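Local coordinates for single-stranded DNA-binding protein WHY3, chloroplastic (Arabidopsis thaliana, PDB 4KOQ), which binds single-stranded DNA, maintaining plastid genome stability by preventing illegitimate recombination, and mediates transcriptional repression of the kinesin KP1 in the nucleus, at residues A[15-23]-A[53-62]; A[43-51]-A[65-75]. All coordinates share one frame; numbering follows the deposited sequence.

Contact 1. Residues A[15-23]-A[53-62]. With PO4 (phosphate ion), chain C.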
loop_
_atom_site.group_PDB
_atom_site.type_symbol
_atom_site.label_atom_id
_atom_site.label_comp_id
_atom_site.label_asym_id
_atom_site.label_seq_id
_atom_site.Cartn_x
_atom_site.Cartn_y
_atom_site.Cartn_z
ATOM N N ILE A 15 5.460 21.768 0.265
ATOM C CA ILE A 15 6.071 21.953 1.560
ATOM C C ILE A 15 6.634 23.346 1.560
ATOM O O ILE A 15 7.444 23.683 0.695
ATOM C CB ILE A 15 7.157 20.928 1.766
ATOM C CG1 ILE A 15 6.531 19.536 1.732
ATOM C CG2 ILE A 15 7.881 21.124 3.103
ATOM C CD1 ILE A 15 7.507 18.436 1.467
ATOM N N TYR A 16 6.181 24.157 2.510
ATOM C CA TYR A 16 6.565 25.556 2.578
ATOM C C TYR A 16 7.416 25.810 3.805
ATOM O O TYR A 16 7.003 25.525 4.922
ATOM C CB TYR A 16 5.311 26.404 2.670
ATOM C CG TYR A 16 4.400 26.274 1.500
ATOM C CD1 TYR A 16 4.701 26.874 0.302
ATOM C CD2 TYR A 16 3.227 25.531 1.588
ATOM C CE1 TYR A 16 3.879 26.749 -0.776
ATOM C CE2 TYR A 16 2.391 25.410 0.509
ATOM C CZ TYR A 16 2.720 26.027 -0.662
ATOM O OH TYR A 16 1.903 25.914 -1.748
ATOM N N LYS A 17 8.633 26.304 3.605
ATOM C CA LYS A 17 9.491 26.553 4.721
ATOM C C LYS A 17 9.966 28.001 4.720
ATOM O O LYS A 17 9.605 28.797 3.846
ATOM C CB LYS A 17 10.681 25.571 4.722
ATOM C CG LYS A 17 10.282 24.113 5.017
ATOM C CD LYS A 17 9.713 23.931 6.441
ATOM C CE LYS A 17 8.994 22.605 6.578
ATOM N NZ LYS A 17 9.957 21.528 6.849
ATOM N N GLY A 18 10.814 28.321 5.690
ATOM C CA GLY A 18 11.241 29.687 5.902
ATOM C C GLY A 18 11.953 30.338 4.739
ATOM O O GLY A 18 11.724 31.512 4.449
ATOM N N LYS A 19 12.812 29.575 4.069
ATOM C CA LYS A 19 13.693 30.092 3.038
ATOM C C LYS A 19 13.395 29.527 1.661
ATOM O O LYS A 19 13.980 29.953 0.687
ATOM C CB LYS A 19 15.140 29.747 3.394
ATOM C CG LYS A 19 15.639 30.424 4.668
ATOM C CD LYS A 19 16.957 29.816 5.124
ATOM C CE LYS A 19 17.428 30.391 6.446
ATOM N NZ LYS A 19 18.573 29.602 6.995
ATOM N N ALA A 20 12.507 28.539 1.580
ATOM C CA ALA A 20 12.269 27.838 0.309
ATOM C C ALA A 20 10.951 27.082 0.388
ATOM O O ALA A 20 10.465 26.833 1.477
ATOM C CB ALA A 20 13.375 26.887 0.044
ATOM N N ALA A 21 10.397 26.794 -0.783
ATOM C CA ALA A 21 9.251 25.943 -0.982
ATOM C C ALA A 21 9.600 24.832 -1.982
ATOM O O ALA A 21 10.446 25.011 -2.857
ATOM C CB ALA A 21 8.075 26.775 -1.540
ATOM N N LEU A 22 8.909 23.708 -1.864
ATOM C CA LEU A 22 9.038 22.581 -2.783
ATOM C C LEU A 22 7.632 22.099 -3.145
ATOM O O LEU A 22 6.817 21.887 -2.257
ATOM C CB LEU A 22 9.766 21.427 -2.066
ATOM C CG LEU A 22 9.816 20.086 -2.799
ATOM C CD1 LEU A 22 10.511 20.186 -4.146
ATOM C CD2 LEU A 22 10.454 19.025 -1.915
ATOM N N THR A 23 7.347 21.952 -4.422
ATOM C CA THR A 23 6.101 21.348 -4.855
ATOM C C THR A 23 6.430 20.134 -5.714
ATOM O O THR A 23 7.368 20.147 -6.502
ATOM C CB THR A 23 5.238 22.352 -5.683
ATOM O OG1 THR A 23 5.022 23.535 -4.921
ATOM C CG2 THR A 23 3.920 21.768 -6.010
ATOM N N PRO A 53 13.049 29.779 -4.029
ATOM C CA PRO A 53 13.613 30.459 -2.869
ATOM C C PRO A 53 12.585 31.441 -2.295
ATOM O O PRO A 53 11.739 31.908 -3.060
ATOM C CB PRO A 53 14.832 31.205 -3.454
ATOM C CG PRO A 53 14.458 31.480 -4.883
ATOM C CD PRO A 53 13.579 30.296 -5.303
ATOM N N ALA A 54 12.637 31.721 -1.002
ATOM C CA ALA A 54 11.681 32.671 -0.417
ATOM C C ALA A 54 11.938 34.059 -1.041
ATOM O O ALA A 54 13.058 34.365 -1.381
ATOM C CB ALA A 54 11.808 32.711 1.099
ATOM N N ALA A 55 10.887 34.843 -1.251
ATOM C CA ALA A 55 11.018 36.169 -1.865
ATOM C C ALA A 55 10.291 37.264 -1.086
ATOM O O ALA A 55 10.300 38.412 -1.501
ATOM C CB ALA A 55 10.487 36.138 -3.282
ATOM N N GLY A 56 9.665 36.907 0.028
ATOM C CA GLY A 56 8.877 37.848 0.809
ATOM C C GLY A 56 7.954 37.098 1.753
ATOM O O GLY A 56 7.888 35.866 1.713
ATOM N N VAL A 57 7.239 37.829 2.603
ATOM C CA VAL A 57 6.344 37.211 3.573
ATOM C C VAL A 57 5.373 36.277 2.872
ATOM O O VAL A 57 4.663 36.678 1.944
ATOM C CB VAL A 57 5.567 38.281 4.405
ATOM C CG1 VAL A 57 4.787 39.209 3.498
ATOM C CG2 VAL A 57 4.641 37.603 5.413
ATOM N N ARG A 58 5.377 35.018 3.314
ATOM C CA ARG A 58 4.561 33.959 2.723
ATOM C C ARG A 58 4.599 33.928 1.195
ATOM O O ARG A 58 3.608 33.583 0.546
ATOM C CB ARG A 58 3.115 34.086 3.201
ATOM C CG ARG A 58 2.891 33.606 4.626
ATOM C CD ARG A 58 1.416 33.715 5.014
ATOM N NE ARG A 58 0.528 33.203 3.967
ATOM C CZ ARG A 58 0.070 31.955 3.889
ATOM N NH1 ARG A 58 0.397 31.048 4.803
ATOM N NH2 ARG A 58 -0.728 31.607 2.888
ATOM N N GLN A 59 5.748 34.278 0.622
ATOM C CA GLN A 59 5.887 34.366 -0.819
ATOM C C GLN A 59 7.203 33.774 -1.315
ATOM O O GLN A 59 8.262 33.932 -0.713
ATOM C CB GLN A 59 5.800 35.821 -1.270
ATOM C CG GLN A 59 4.388 36.393 -1.233
ATOM C CD GLN A 59 4.365 37.880 -1.527
ATOM O OE1 GLN A 59 5.374 38.572 -1.363
ATOM N NE2 GLN A 59 3.217 38.375 -1.979
ATOM N N TYR A 60 7.124 33.099 -2.443
ATOM C CA TYR A 60 8.295 32.489 -2.997
ATOM C C TYR A 60 8.402 32.922 -4.437
ATOM O O TYR A 60 7.405 33.117 -5.121
ATOM C CB TYR A 60 8.199 30.967 -2.871
ATOM C CG TYR A 60 8.001 30.497 -1.448
ATOM C CD1 TYR A 60 6.723 30.368 -0.903
ATOM C CD2 TYR A 60 9.085 30.197 -0.631
ATOM C CE1 TYR A 60 6.546 29.928 0.383
ATOM C CE2 TYR A 60 8.901 29.748 0.650
ATOM C CZ TYR A 60 7.635 29.628 1.155
ATOM O OH TYR A 60 7.463 29.192 2.439
ATOM N N ASP A 61 9.634 33.052 -4.893
ATOM C CA ASP A 61 9.896 33.516 -6.233
ATOM C C ASP A 61 9.904 32.365 -7.244
ATOM O O ASP A 61 10.952 31.820 -7.591
ATOM C CB ASP A 61 11.223 34.255 -6.222
ATOM C CG ASP A 61 11.492 34.977 -7.502
ATOM O OD1 ASP A 61 10.688 34.843 -8.445
ATOM O OD2 ASP A 61 12.530 35.656 -7.552
ATOM N N TRP A 62 8.719 32.025 -7.734
ATOM C CA TRP A 62 8.562 30.943 -8.689
ATOM C C TRP A 62 9.127 31.290 -10.044
ATOM O O TRP A 62 9.366 30.412 -10.872
ATOM C CB TRP A 62 7.094 30.537 -8.775
ATOM C CG TRP A 62 6.619 29.985 -7.457
ATOM C CD1 TRP A 62 5.893 30.637 -6.504
ATOM C CD2 TRP A 62 6.883 28.674 -6.931
ATOM N NE1 TRP A 62 5.686 29.818 -5.427
ATOM C CE2 TRP A 62 6.276 28.605 -5.668
ATOM C CE3 TRP A 62 7.587 27.561 -7.407
ATOM C CZ2 TRP A 62 6.342 27.464 -4.868
ATOM C CZ3 TRP A 62 7.655 26.425 -6.614
ATOM C CH2 TRP A 62 7.029 26.380 -5.371
HETATM P P PO4 C . 8.015 32.596 3.717
HETATM O O1 PO4 C . 9.355 32.900 4.342
HETATM O O2 PO4 C . 7.700 31.142 3.936
HETATM O O3 PO4 C . 6.928 33.400 4.382
HETATM O O4 PO4 C . 8.089 32.944 2.247
#
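The Tyr60 ring is wedged against the turn at 17-19, with its OH 2.6 Å from the backbone O of Lys17, which lies at the ring edge in the ring plane. One face of the ring is covered by Ala21, whose CB stands 3.6 Å from the centroid and only 7° off the normal, a CH-pi contact. Over the opposite face, offset toward the rim, comes O4 of a phosphate ion, probably from the crystallisation liquor; its O2 lies 2.5 Å from Tyr60 OH. With CG anti to the carbonyl carbon (chi1 -57°), Tyr60 reaches from strand 59-70 across to 15-23, where CE1 meets Tyr16 CD1 at 3.6 Å as the two rings cross obliquely. An alanine here would probably take the ring face away from the Ala21 methyl, leaving it Trp62 alone of this segment, deprive Lys17 O of its hydroxyl neighbour and open a gap beside Tyr16.

The backbones meet directly as well. Ala54 N donates to Lys19 O (2.8 Å, 154°) from well above the carbonyl plane, while Ala20 and Pro53 form a non-hydrogen-bonded antiparallel pair; Ala20 N is buried here with no partner in the model. Farther along, Trp62 CH2 lies 3.5 Å from Thr23 OG1, itself hydrogen-bonded to Ser14. A classic beta bulge, Ala55 and Gly56 facing Gln59, shapes the hairpin end by the phosphate, to which Gln59 N gives a weak bond and Arg58 N another, of doubtful, very short length.

Residues 17-22 are, by similarity, required for single-stranded DNA binding, so this anion-holding surface is consistent with a DNA-facing site. Behind it, Lys17 NZ pairs with Glu143 of helix 141-158, Ala20 and Leu22 rest on strand 131-140, and Ala21 continues the sheet through backbone bonds to Ala52 on strand 39-56.

Contact 2. Residues A[43-51]-A[65-75]; sequences KEGFLLLQF and KQVFSLSVTEI. With PO4 (phosphate ion), chain B.
Glu44 OE1, 3.7 Å from CB of Val72, receives hydrogen bonds from two waters that tie the 43-51 segment to the start of helix 72-79. One, 2.9 Å from OE1, also donates to Gly45 O and accepts from Val72 N; the other accepts from Thr73 N. The helix start carries its own capping box: Ser71 OG accepts from Glu74 N, and Ser71 N reaches Glu74 OE1 from above the carboxylate plane.

Ahead of it the strands run antiparallel, their axes 4.6 Å apart, with Leu47-Leu70, Leu49-Phe68 and Phe51-Gln66 as hydrogen-bonded pairs. Leu47, Leu49 and Leu70 share a face with Phe51 and Phe68; Leu49 and Leu70 touch Leu107 of strand 103-111, Leu47 touches Phe151 of helix 141-158, and Leu47 CG meets Ile75 CD1 at 3.8 Å. Gln50, on the face with Leu48 and Val67, runs alongside Lys65 from the loop before the strand, and Lys65 NZ donates to Gln50 OE1 (2.8 Å), tilted from the carbonyl plane. Phe46 CG sits between backbone N and carbonyl carbon (chi1 60°), which brings CE2 to 3.7 Å from Ser69 OG.

Ser69 N donates to O3 of a phosphate ion, probably from the crystallisation liquor (3.0 Å, 172°), and Ser69 OG to O4, while O3 overlies a face of Phe68. His91 and Lys105 are also hydrogen-bonded to it. Ser69, with these two from the other sheet, thus forms a polar spot that can hold an anion beside apolar side chains.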
loop_
_atom_site.group_PDB
_atom_site.type_symbol
_atom_site.label_atom_id
_atom_site.label_comp_id
_atom_site.label_asym_id
_atom_site.label_seq_id
_atom_site.Cartn_x
_atom_site.Cartn_y
_atom_site.Cartn_z
ATOM N N LYS A 43 6.788 5.528 -22.321
ATOM C CA LYS A 43 7.589 6.291 -21.364
ATOM C C LYS A 43 6.974 6.183 -19.959
ATOM O O LYS A 43 5.802 6.408 -19.795
ATOM C CB LYS A 43 7.647 7.754 -21.779
ATOM C CG LYS A 43 8.646 8.595 -20.984
ATOM C CD LYS A 43 8.554 10.058 -21.371
ATOM C CE LYS A 43 9.830 10.826 -21.042
ATOM N NZ LYS A 43 9.996 11.072 -19.590
ATOM N N GLU A 44 7.782 5.789 -18.986
ATOM C CA GLU A 44 7.345 5.764 -17.605
ATOM C C GLU A 44 6.918 7.135 -17.169
ATOM O O GLU A 44 7.390 8.164 -17.666
ATOM C CB GLU A 44 8.482 5.348 -16.691
ATOM C CG GLU A 44 8.993 3.995 -16.849
ATOM C CD GLU A 44 10.110 3.739 -15.859
ATOM O OE1 GLU A 44 10.962 4.669 -15.631
ATOM O OE2 GLU A 44 10.091 2.626 -15.280
ATOM N N GLY A 45 6.029 7.155 -16.194
ATOM C CA GLY A 45 5.722 8.363 -15.486
ATOM C C GLY A 45 6.876 8.805 -14.615
ATOM O O GLY A 45 7.868 8.097 -14.479
ATOM N N PHE A 46 6.749 9.983 -14.018
ATOM C CA PHE A 46 7.814 10.493 -13.131
ATOM C C PHE A 46 7.195 11.543 -12.236
ATOM O O PHE A 46 6.004 11.848 -12.367
ATOM C CB PHE A 46 8.979 11.098 -13.935
ATOM C CG PHE A 46 8.581 12.264 -14.817
ATOM C CD1 PHE A 46 8.020 12.032 -16.059
ATOM C CD2 PHE A 46 8.789 13.576 -14.420
ATOM C CE1 PHE A 46 7.646 13.103 -16.887
ATOM C CE2 PHE A 46 8.421 14.647 -15.246
ATOM C CZ PHE A 46 7.844 14.395 -16.483
ATOM N N LEU A 47 7.997 12.084 -11.316
ATOM C CA LEU A 47 7.560 13.158 -10.462
ATOM C C LEU A 47 8.357 14.412 -10.786
ATOM O O LEU A 47 9.597 14.376 -10.892
ATOM C CB LEU A 47 7.816 12.815 -8.971
ATOM C CG LEU A 47 7.013 11.624 -8.432
ATOM C CD1 LEU A 47 7.277 11.379 -6.960
ATOM C CD2 LEU A 47 5.526 11.766 -8.662
ATOM N N LEU A 48 7.657 15.521 -10.917
ATOM C CA LEU A 48 8.285 16.805 -11.160
ATOM C C LEU A 48 8.389 17.587 -9.855
ATOM O O LEU A 48 7.382 17.925 -9.224
ATOM C CB LEU A 48 7.439 17.637 -12.136
ATOM C CG LEU A 48 8.054 18.991 -12.528
ATOM C CD1 LEU A 48 9.427 18.789 -13.139
ATOM C CD2 LEU A 48 7.145 19.748 -13.482
ATOM N N LEU A 49 9.619 17.872 -9.472
ATOM C CA LEU A 49 9.914 18.655 -8.287
ATOM C C LEU A 49 10.241 20.084 -8.685
ATOM O O LEU A 49 11.075 20.286 -9.551
ATOM C CB LEU A 49 11.161 18.117 -7.602
ATOM C CG LEU A 49 11.304 16.625 -7.304
ATOM C CD1 LEU A 49 12.371 16.405 -6.231
ATOM C CD2 LEU A 49 10.049 16.008 -6.888
ATOM N N GLN A 50 9.593 21.052 -8.041
ATOM C CA GLN A 50 9.850 22.475 -8.293
ATOM C C GLN A 50 10.271 23.139 -7.009
ATOM O O GLN A 50 9.543 23.090 -6.029
ATOM C CB GLN A 50 8.586 23.134 -8.839
ATOM C CG GLN A 50 8.019 22.376 -10.057
ATOM C CD GLN A 50 6.923 23.161 -10.799
ATOM O OE1 GLN A 50 7.078 24.347 -11.114
ATOM N NE2 GLN A 50 5.824 22.498 -11.076
ATOM N N PHE A 51 11.456 23.751 -7.005
ATOM C CA PHE A 51 12.005 24.376 -5.803
ATOM C C PHE A 51 12.013 25.878 -6.051
ATOM O O PHE A 51 12.410 26.316 -7.146
ATOM C CB PHE A 51 13.467 23.965 -5.556
ATOM C CG PHE A 51 13.691 22.488 -5.199
ATOM C CD1 PHE A 51 13.631 21.493 -6.164
ATOM C CD2 PHE A 51 14.050 22.139 -3.900
ATOM C CE1 PHE A 51 13.867 20.178 -5.830
ATOM C CE2 PHE A 51 14.302 20.829 -3.569
ATOM C CZ PHE A 51 14.213 19.852 -4.536
ATOM N N LYS A 65 12.315 29.585 -10.030
ATOM C CA LYS A 65 12.233 28.174 -9.629
ATOM C C LYS A 65 13.240 27.326 -10.383
ATOM O O LYS A 65 13.671 27.663 -11.497
ATOM C CB LYS A 65 10.838 27.646 -9.894
ATOM C CG LYS A 65 10.530 27.375 -11.326
ATOM C CD LYS A 65 9.070 27.012 -11.491
ATOM C CE LYS A 65 8.753 26.707 -12.949
ATOM N NZ LYS A 65 7.339 26.279 -13.135
ATOM N N GLN A 66 13.622 26.212 -9.775
ATOM C CA GLN A 66 14.427 25.231 -10.449
ATOM C C GLN A 66 13.678 23.922 -10.363
ATOM O O GLN A 66 13.088 23.637 -9.349
ATOM C CB GLN A 66 15.795 25.114 -9.813
ATOM C CG GLN A 66 16.612 26.418 -9.828
ATOM C CD GLN A 66 17.064 26.836 -11.191
ATOM O OE1 GLN A 66 17.125 26.042 -12.129
ATOM N NE2 GLN A 66 17.390 28.136 -11.326
ATOM N N VAL A 67 13.719 23.149 -11.431
ATOM C CA VAL A 67 12.975 21.893 -11.474
ATOM C C VAL A 67 13.850 20.676 -11.708
ATOM O O VAL A 67 14.948 20.748 -12.279
ATOM C CB VAL A 67 11.897 21.947 -12.574
ATOM C CG1 VAL A 67 11.104 23.235 -12.424
ATOM C CG2 VAL A 67 12.514 21.849 -13.917
ATOM N N PHE A 68 13.352 19.531 -11.254
ATOM C CA PHE A 68 14.089 18.298 -11.368
ATOM C C PHE A 68 13.054 17.197 -11.577
ATOM O O PHE A 68 12.026 17.197 -10.909
ATOM C CB PHE A 68 14.917 18.064 -10.099
ATOM C CG PHE A 68 15.955 16.958 -10.243
ATOM C CD1 PHE A 68 17.228 17.259 -10.686
ATOM C CD2 PHE A 68 15.669 15.642 -9.879
ATOM C CE1 PHE A 68 18.199 16.274 -10.802
ATOM C CE2 PHE A 68 16.642 14.638 -10.007
ATOM C CZ PHE A 68 17.909 14.970 -10.484
ATOM N N SER A 69 13.279 16.324 -12.552
ATOM C CA SER A 69 12.373 15.214 -12.838
ATOM C C SER A 69 12.824 13.913 -12.200
ATOM O O SER A 69 13.773 13.294 -12.686
ATOM C CB SER A 69 12.312 14.999 -14.349
ATOM O OG SER A 69 11.771 16.150 -14.978
ATOM N N LEU A 70 12.120 13.466 -11.162
ATOM C CA LEU A 70 12.503 12.260 -10.446
ATOM C C LEU A 70 11.939 11.044 -11.131
ATOM O O LEU A 70 10.714 10.931 -11.244
ATOM C CB LEU A 70 11.891 12.271 -9.039
ATOM C CG LEU A 70 12.595 12.731 -7.780
ATOM C CD1 LEU A 70 11.760 12.199 -6.593
ATOM C CD2 LEU A 70 14.020 12.267 -7.686
ATOM N N SER A 71 12.810 10.157 -11.592
ATOM C CA SER A 71 12.409 8.929 -12.256
ATOM C C SER A 71 11.911 7.891 -11.259
ATOM O O SER A 71 12.144 7.970 -10.034
ATOM C CB SER A 71 13.586 8.336 -13.021
ATOM O OG SER A 71 14.489 7.770 -12.088
ATOM N N VAL A 72 11.263 6.867 -11.799
ATOM C CA VAL A 72 10.868 5.713 -10.999
ATOM C C VAL A 72 12.013 5.141 -10.169
ATOM O O VAL A 72 11.836 4.845 -8.986
ATOM C CB VAL A 72 10.256 4.666 -11.949
ATOM C CG1 VAL A 72 10.200 3.322 -11.334
ATOM C CG2 VAL A 72 8.877 5.146 -12.409
ATOM N N THR A 73 13.187 4.940 -10.773
ATOM C CA THR A 73 14.319 4.356 -10.029
ATOM C C THR A 73 14.767 5.286 -8.918
ATOM O O THR A 73 15.054 4.852 -7.831
ATOM C CB THR A 73 15.514 4.053 -10.966
ATOM O OG1 THR A 73 15.091 3.105 -11.951
ATOM C CG2 THR A 73 16.692 3.473 -10.197
ATOM N N GLU A 74 14.783 6.578 -9.200
ATOM C CA GLU A 74 15.136 7.571 -8.176
ATOM C C GLU A 74 14.161 7.632 -7.012
ATOM O O GLU A 74 14.568 7.733 -5.863
ATOM C CB GLU A 74 15.324 8.943 -8.832
ATOM C CG GLU A 74 16.573 9.008 -9.666
ATOM C CD GLU A 74 16.637 10.164 -10.678
ATOM O OE1 GLU A 74 15.638 10.883 -10.901
ATOM O OE2 GLU A 74 17.718 10.335 -11.313
ATOM N N ILE A 75 12.865 7.508 -7.311
ATOM C CA ILE A 75 11.867 7.326 -6.294
ATOM C C ILE A 75 12.193 6.092 -5.497
ATOM O O ILE A 75 12.111 6.088 -4.281
ATOM C CB ILE A 75 10.454 7.231 -6.897
ATOM C CG1 ILE A 75 10.106 8.544 -7.578
ATOM C CG2 ILE A 75 9.484 6.841 -5.786
ATOM C CD1 ILE A 75 9.055 8.462 -8.684
HETATM P P PO4 B . 15.410 17.413 -15.224
HETATM O O1 PO4 B . 14.877 18.665 -14.591
HETATM O O2 PO4 B . 16.645 17.717 -16.036
HETATM O O3 PO4 B . 15.786 16.380 -14.218
HETATM O O4 PO4 B . 14.320 16.818 -16.093
HETATM O O HOH W 1 13.446 4.804 -13.851
HETATM O O HOH W 2 10.621 7.354 -14.543
#

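Contacts 1 and 2 lie along the same four-stranded antiparallel sheet, contact 2 reaching on to helix 72-79, and their centres are about 19 Å apart. Along the chain their segments alternate, 15-23, 43-51, 53-62 and 65-75, and both use strands 39-56 and 59-70. They touch directly: Thr23 O probably accepts a hydrogen bond from Gln50 N (2.9 Å), and Leu22 CD1 packs on Phe51 CZ at 3.7 Å. Contact 1 lies at the surface, around the hairpin end and the turn implicated in DNA binding, whereas contact 2 lies near the centre of the chain and reaches two other subunits of the homotetramer. The shared strands thus connect a putative DNA-binding end with the core and the assembly interfaces.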